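Local coordinates for post-proline cleaving enzyme (Rickettsia typhi, PDB 4HVT), which probably acts as a serine endopeptidase of the prolyl oligopeptidase family, cutting peptide chains after proline, at residues N136-P141 / S250-S255; S297-V302 / S403-E408. One frame throughout, in Å; residues are numbered along the deposited sequence. Where two conformers were deposited one is given.

In the fold
Both contacts lie in the N-terminal beta-propeller domain, on the same side of the chain's centre. Interaction 1 brings the loop between strands 129-136 and 143-150 against the loop between strands 242-247 and 257-263. Interaction 2, which opens later in the chain, sets the turn between strands 293-298 and 301-305 against the loop between strands 398-402 and 410-415. Their centres are about 12 Å apart and they touch: Ser250 packs on Glu405, Phe138 on Glu406 and Ile253 on Lys299. All four segments are first-to-second-strand connections, from four of the seven blades; those of residues 250-255 and 297-302 are consecutive. They lie on one propeller face, probably grouped round the mouth of the central channel.

Interaction 1. Residues N136-P141 / S250-S255; sequences NCFQNP and SDTISS
Phe138 lies against Asp251, with ring atom CG 3.5 Å from CB of Asp251. The two side chains run past each other in opposite directions, and the ring and carboxylate planes are 31° apart. One ring face also takes backbone: Asp251 O sits 3.7 Å above the plane, displaced toward the rim, beside Thr252 N. Toward the outer part of one side of the Phe138 ring, CE1 meets methyl CG2 of Thr252 at 3.8 Å. With CG anti to the backbone N (chi1 178°), the ring continues the direction of CB over Asp251. Alongside, Gln139 bends at chi2, bringing OE1 3.0 Å from Ser255 OG; this weak hydrogen bond is doubtful, since Ser255 has two conformers.

One water joins the two loops: it donates to Asp251 OD2 (2.7 Å) and to Asn136 O, and accepts from Phe138 N. The other carboxylate oxygen, OD1, forms a salt bridge with Lys247. Farther out, residues 136-141 are tied by Asn136 ND2 to Pro141 O (2.8 Å), an almost straight bond. In residues 250-255, Ser250 O accepts from both Ile253 N and Ser254 N, and Ser250 OG shares a hydrogen bond with Thr252 OG1.

This is a surface contact between first-to-second-strand connections of two propeller blades, water tying backbone to carboxylate. The Asp251 methylene packs on the ring while each carboxylate oxygen has a polar partner, consistent with a charged Asp251.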
loop_
_atom_site.group_PDB
_atom_site.type_symbol
_atom_site.label_atom_id
_atom_site.label_comp_id
_atom_site.label_asym_id
_atom_site.label_seq_id
_atom_site.Cartn_x
_atom_site.Cartn_y
_atom_site.Cartn_z
ATOM N N ASN A 136 18.687 -9.281 3.416
ATOM C CA ASN A 136 19.838 -10.140 3.274
ATOM C C ASN A 136 21.150 -9.406 3.601
ATOM O O ASN A 136 21.312 -8.224 3.304
ATOM C CB ASN A 136 19.863 -10.672 1.809
ATOM C CG ASN A 136 20.822 -11.809 1.594
ATOM O OD1 ASN A 136 21.432 -11.882 0.531
ATOM N ND2 ASN A 136 20.958 -12.721 2.549
ATOM N N CYS A 137 22.072 -10.098 4.261
ATOM C CA CYS A 137 23.343 -9.512 4.678
ATOM C C CYS A 137 24.334 -9.535 3.506
ATOM O O CYS A 137 24.621 -10.592 2.981
ATOM C CB CYS A 137 23.931 -10.318 5.832
ATOM S SG CYS A 137 25.492 -9.650 6.425
ATOM N N PHE A 138 24.936 -8.409 3.176
ATOM C CA PHE A 138 25.840 -8.386 2.014
ATOM C C PHE A 138 27.152 -9.098 2.321
ATOM O O PHE A 138 27.706 -9.750 1.451
ATOM C CB PHE A 138 26.088 -6.936 1.551
ATOM C CG PHE A 138 27.041 -6.828 0.380
ATOM C CD1 PHE A 138 26.624 -7.132 -0.876
ATOM C CD2 PHE A 138 28.372 -6.414 0.585
ATOM C CE1 PHE A 138 27.489 -7.045 -1.945
ATOM C CE2 PHE A 138 29.243 -6.326 -0.496
ATOM C CZ PHE A 138 28.784 -6.621 -1.747
ATOM N N GLN A 139 27.625 -8.968 3.543
ATOM C CA GLN A 139 28.924 -9.489 3.952
ATOM C C GLN A 139 28.849 -11.023 4.151
ATOM O O GLN A 139 29.821 -11.727 3.937
ATOM C CB GLN A 139 29.391 -8.796 5.221
ATOM C CG GLN A 139 29.641 -7.277 5.101
ATOM C CD GLN A 139 28.409 -6.349 4.955
ATOM O OE1 GLN A 139 28.560 -5.315 4.300
ATOM N NE2 GLN A 139 27.224 -6.647 5.590
ATOM N N ASN A 140 27.680 -11.533 4.495
ATOM C CA ASN A 140 27.410 -12.948 4.555
ATOM C C ASN A 140 26.006 -13.233 4.053
ATOM O O ASN A 140 25.055 -13.255 4.835
ATOM C CB ASN A 140 27.559 -13.507 5.961
ATOM C CG ASN A 140 27.303 -15.013 5.995
ATOM O OD1 ASN A 140 26.952 -15.614 4.976
ATOM N ND2 ASN A 140 27.350 -15.584 7.175
ATOM N N PRO A 141 25.866 -13.505 2.742
ATOM C CA PRO A 141 24.522 -13.589 2.146
ATOM C C PRO A 141 23.726 -14.797 2.536
ATOM O O PRO A 141 22.586 -14.896 2.111
ATOM C CB PRO A 141 24.797 -13.582 0.629
ATOM C CG PRO A 141 26.208 -13.994 0.506
ATOM C CD PRO A 141 26.910 -13.483 1.714
ATOM N N SER A 250 23.437 1.001 -3.157
ATOM C CA SER A 250 23.532 -0.451 -3.189
ATOM C C SER A 250 24.686 -0.903 -2.273
ATOM O O SER A 250 25.690 -0.277 -2.285
ATOM C CB SER A 250 23.889 -0.884 -4.623
ATOM O OG SER A 250 24.193 -2.276 -4.655
ATOM N N ASP A 251 24.538 -1.995 -1.523
ATOM C CA ASP A 251 25.612 -2.594 -0.756
ATOM C C ASP A 251 26.832 -2.861 -1.661
ATOM O O ASP A 251 27.936 -2.918 -1.195
ATOM C CB ASP A 251 25.209 -3.915 -0.135
ATOM C CG ASP A 251 24.373 -3.766 1.126
ATOM O OD1 ASP A 251 24.725 -2.922 1.962
ATOM O OD2 ASP A 251 23.405 -4.526 1.312
ATOM N N THR A 252 26.607 -3.081 -2.971
ATOM C CA THR A 252 27.757 -3.370 -3.826
ATOM C C THR A 252 28.645 -2.149 -4.038
ATOM O O THR A 252 29.794 -2.291 -4.510
ATOM C CB THR A 252 27.383 -3.891 -5.241
ATOM O OG1 THR A 252 26.610 -2.891 -5.918
ATOM C CG2 THR A 252 26.586 -5.169 -5.163
ATOM N N ILE A 253 28.130 -0.973 -3.732
ATOM C CA ILE A 253 28.864 0.275 -3.813
ATOM C C ILE A 253 29.297 0.719 -2.415
ATOM O O ILE A 253 30.452 1.117 -2.236
ATOM C CB ILE A 253 27.969 1.323 -4.469
ATOM C CG1 ILE A 253 27.345 0.753 -5.775
ATOM C CG2 ILE A 253 28.725 2.611 -4.710
ATOM C CD1 ILE A 253 28.315 0.507 -6.909
ATOM N N SER A 254 28.349 0.728 -1.472
ATOM C CA SER A 254 28.678 1.011 -0.073
ATOM C C SER A 254 27.741 0.256 0.839
ATOM O O SER A 254 26.525 0.334 0.690
ATOM C CB SER A 254 28.551 2.482 0.271
ATOM O OG SER A 254 28.812 2.730 1.670
ATOM N N SER A 255 28.317 -0.392 1.842
ATOM C CA SER A 255 27.517 -1.001 2.912
ATOM C C SER A 255 27.527 -0.142 4.198
ATOM O O SER A 255 26.885 -0.469 5.193
ATOM C CB SER A 255 28.000 -2.452 3.134
ATOM O OG SER A 255 29.403 -2.514 3.445
HETATM O O HOH W 1 23.247 -5.831 3.645
#

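Interaction 2. Residues S297-V302 / S403-E408; sequences SFKEYV and SYEEEE
Glu405 carries this contact, sending its carboxylate to the turn at Phe298-Tyr301. The direct hydrogen bond runs from Lys299 N to Glu405 OE2 (2.8 Å, 161°), meeting the oxygen on its syn side, 19° out of the carboxylate plane. CG of Glu405 is anti to the backbone N (chi1 -169°) and the chain beyond it is extended, which carries the acid across.

Three waters add bridges. One donates to Glu405 OE1 and Lys299 O and accepts from Ser297 OG; a second donates to OE1 (2.7 Å) and to Ser297 O. The third donates to OE2 and accepts from Lys299 NZ, linking opposite charges that stand 4.7 Å apart at NZ and OE2.

Carbon atoms make van der Waals contacts with the carboxylate: Lys299 CD lies 3.5 Å from Glu405 OE2, and Phe298 CD1 is 3.8 Å from the same oxygen, which approaches the ring obliquely. Thr357 of strand 350-357 touches both Phe298 and Glu405.

Backbone bonds in both directions between Phe298 and Tyr301 close a type II' turn, making a tight beta-hairpin of strands 293-298 and 301-305. The contact thus spans two beta-propeller blades separated by one in sequence, joining first-to-second-strand connections on one propeller face.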
loop_
_atom_site.group_PDB
_atom_site.type_symbol
_atom_site.label_atom_id
_atom_site.label_comp_id
_atom_site.label_asym_id
_atom_site.label_seq_id
_atom_site.Cartn_x
_atom_site.Cartn_y
_atom_site.Cartn_z
ATOM N N SER A 297 19.163 4.644 -6.228
ATOM C CA SER A 297 20.578 4.971 -6.541
ATOM C C SER A 297 21.075 4.083 -7.670
ATOM O O SER A 297 20.491 3.083 -8.004
ATOM C CB SER A 297 21.446 4.743 -5.347
ATOM O OG SER A 297 21.491 3.383 -4.975
ATOM N N PHE A 298 22.231 4.486 -8.192
ATOM C CA PHE A 298 22.977 3.735 -9.164
ATOM C C PHE A 298 24.423 4.173 -8.997
ATOM O O PHE A 298 24.732 5.371 -9.105
ATOM C CB PHE A 298 22.523 4.046 -10.566
ATOM C CG PHE A 298 23.199 3.199 -11.624
ATOM C CD1 PHE A 298 23.031 1.827 -11.630
ATOM C CD2 PHE A 298 24.056 3.774 -12.568
ATOM C CE1 PHE A 298 23.664 1.049 -12.607
ATOM C CE2 PHE A 298 24.697 2.997 -13.538
ATOM C CZ PHE A 298 24.481 1.642 -13.567
ATOM N N LYS A 299 25.311 3.214 -8.780
ATOM C CA LYS A 299 26.699 3.534 -8.454
ATOM C C LYS A 299 26.678 4.550 -7.299
ATOM O O LYS A 299 25.937 4.370 -6.359
ATOM C CB LYS A 299 27.502 3.998 -9.694
ATOM C CG LYS A 299 27.319 3.105 -10.895
ATOM C CD LYS A 299 27.791 1.759 -10.694
ATOM C CE LYS A 299 28.299 1.199 -12.062
ATOM N NZ LYS A 299 28.786 -0.159 -11.797
ATOM N N GLU A 300 27.450 5.613 -7.394
ATOM C CA GLU A 300 27.523 6.618 -6.313
ATOM C C GLU A 300 26.512 7.769 -6.479
ATOM O O GLU A 300 26.585 8.746 -5.755
ATOM C CB GLU A 300 28.966 7.179 -6.248
ATOM C CG GLU A 300 29.943 6.118 -5.767
ATOM C CD GLU A 300 31.361 6.592 -5.590
ATOM O OE1 GLU A 300 31.592 7.819 -5.612
ATOM O OE2 GLU A 300 32.280 5.710 -5.448
ATOM N N TYR A 301 25.515 7.626 -7.355
ATOM C CA TYR A 301 24.525 8.667 -7.619
ATOM C C TYR A 301 23.174 8.309 -6.981
ATOM O O TYR A 301 22.852 7.114 -6.944
ATOM C CB TYR A 301 24.354 8.864 -9.130
ATOM C CG TYR A 301 25.585 9.494 -9.729
ATOM C CD1 TYR A 301 26.733 8.741 -9.940
ATOM C CD2 TYR A 301 25.636 10.850 -9.974
ATOM C CE1 TYR A 301 27.885 9.309 -10.405
ATOM C CE2 TYR A 301 26.787 11.421 -10.460
ATOM C CZ TYR A 301 27.911 10.653 -10.644
ATOM O OH TYR A 301 29.087 11.217 -11.076
ATOM N N VAL A 302 22.392 9.293 -6.566
ATOM C CA VAL A 302 21.117 9.130 -5.927
ATOM C C VAL A 302 20.067 9.916 -6.677
ATOM O O VAL A 302 20.381 10.922 -7.294
ATOM C CB VAL A 302 21.154 9.562 -4.432
ATOM C CG1 VAL A 302 21.930 8.558 -3.588
ATOM C CG2 VAL A 302 21.771 10.911 -4.313
ATOM N N SER A 403 14.221 -5.918 -8.801
ATOM C CA SER A 403 15.619 -5.934 -9.264
ATOM C C SER A 403 16.506 -5.405 -8.166
ATOM O O SER A 403 16.016 -4.777 -7.208
ATOM C CB SER A 403 15.835 -5.103 -10.526
ATOM O OG SER A 403 15.742 -3.697 -10.245
ATOM N N TYR A 404 17.782 -5.680 -8.343
ATOM C CA TYR A 404 18.852 -5.172 -7.437
ATOM C C TYR A 404 20.062 -4.805 -8.252
ATOM O O TYR A 404 20.394 -5.435 -9.262
ATOM C CB TYR A 404 19.328 -6.248 -6.473
ATOM C CG TYR A 404 18.322 -6.897 -5.586
ATOM C CD1 TYR A 404 17.985 -6.364 -4.383
ATOM C CD2 TYR A 404 17.791 -8.118 -5.941
ATOM C CE1 TYR A 404 17.090 -7.000 -3.532
ATOM C CE2 TYR A 404 16.891 -8.762 -5.121
ATOM C CZ TYR A 404 16.551 -8.212 -3.929
ATOM O OH TYR A 404 15.653 -8.854 -3.097
ATOM N N GLU A 405 20.763 -3.774 -7.828
ATOM C CA GLU A 405 21.988 -3.401 -8.532
ATOM C C GLU A 405 23.005 -4.547 -8.475
ATOM O O GLU A 405 23.897 -4.594 -9.299
ATOM C CB GLU A 405 22.576 -2.098 -7.929
ATOM C CG GLU A 405 23.684 -1.489 -8.751
ATOM C CD GLU A 405 24.056 -0.067 -8.352
ATOM O OE1 GLU A 405 23.338 0.551 -7.526
ATOM O OE2 GLU A 405 25.109 0.374 -8.867
ATOM N N GLU A 406 22.906 -5.439 -7.506
ATOM C CA GLU A 406 23.844 -6.565 -7.426
ATOM C C GLU A 406 23.634 -7.543 -8.610
ATOM O O GLU A 406 24.554 -8.247 -9.002
ATOM C CB GLU A 406 23.730 -7.327 -6.125
ATOM C CG GLU A 406 24.818 -8.397 -6.056
ATOM C CD GLU A 406 25.068 -8.957 -4.693
ATOM O OE1 GLU A 406 24.608 -8.359 -3.704
ATOM O OE2 GLU A 406 25.737 -10.008 -4.644
ATOM N N GLU A 407 22.439 -7.578 -9.170
ATOM C CA GLU A 407 22.039 -8.574 -10.157
ATOM C C GLU A 407 21.937 -7.954 -11.567
ATOM O O GLU A 407 21.325 -6.890 -11.768
ATOM C CB GLU A 407 20.664 -9.162 -9.758
ATOM C CG GLU A 407 20.677 -9.953 -8.467
ATOM C CD GLU A 407 21.416 -11.277 -8.568
ATOM O OE1 GLU A 407 21.587 -11.828 -9.687
ATOM O OE2 GLU A 407 21.823 -11.774 -7.509
ATOM N N GLU A 408 22.490 -8.644 -12.568
ATOM C CA GLU A 408 22.271 -8.283 -13.974
ATOM C C GLU A 408 20.826 -8.541 -14.462
ATOM O O GLU A 408 20.353 -7.790 -15.264
ATOM C CB GLU A 408 23.221 -9.080 -14.885
ATOM C CG GLU A 408 24.649 -8.590 -14.667
ATOM C CD GLU A 408 25.707 -9.392 -15.363
ATOM O OE1 GLU A 408 25.504 -10.609 -15.563
ATOM O OE2 GLU A 408 26.761 -8.788 -15.686
HETATM O O HOH W 2 23.981 2.442 -5.767
HETATM O O HOH W 3 20.821 0.537 -6.594
HETATM O O HOH W 4 26.478 -1.215 -10.483
#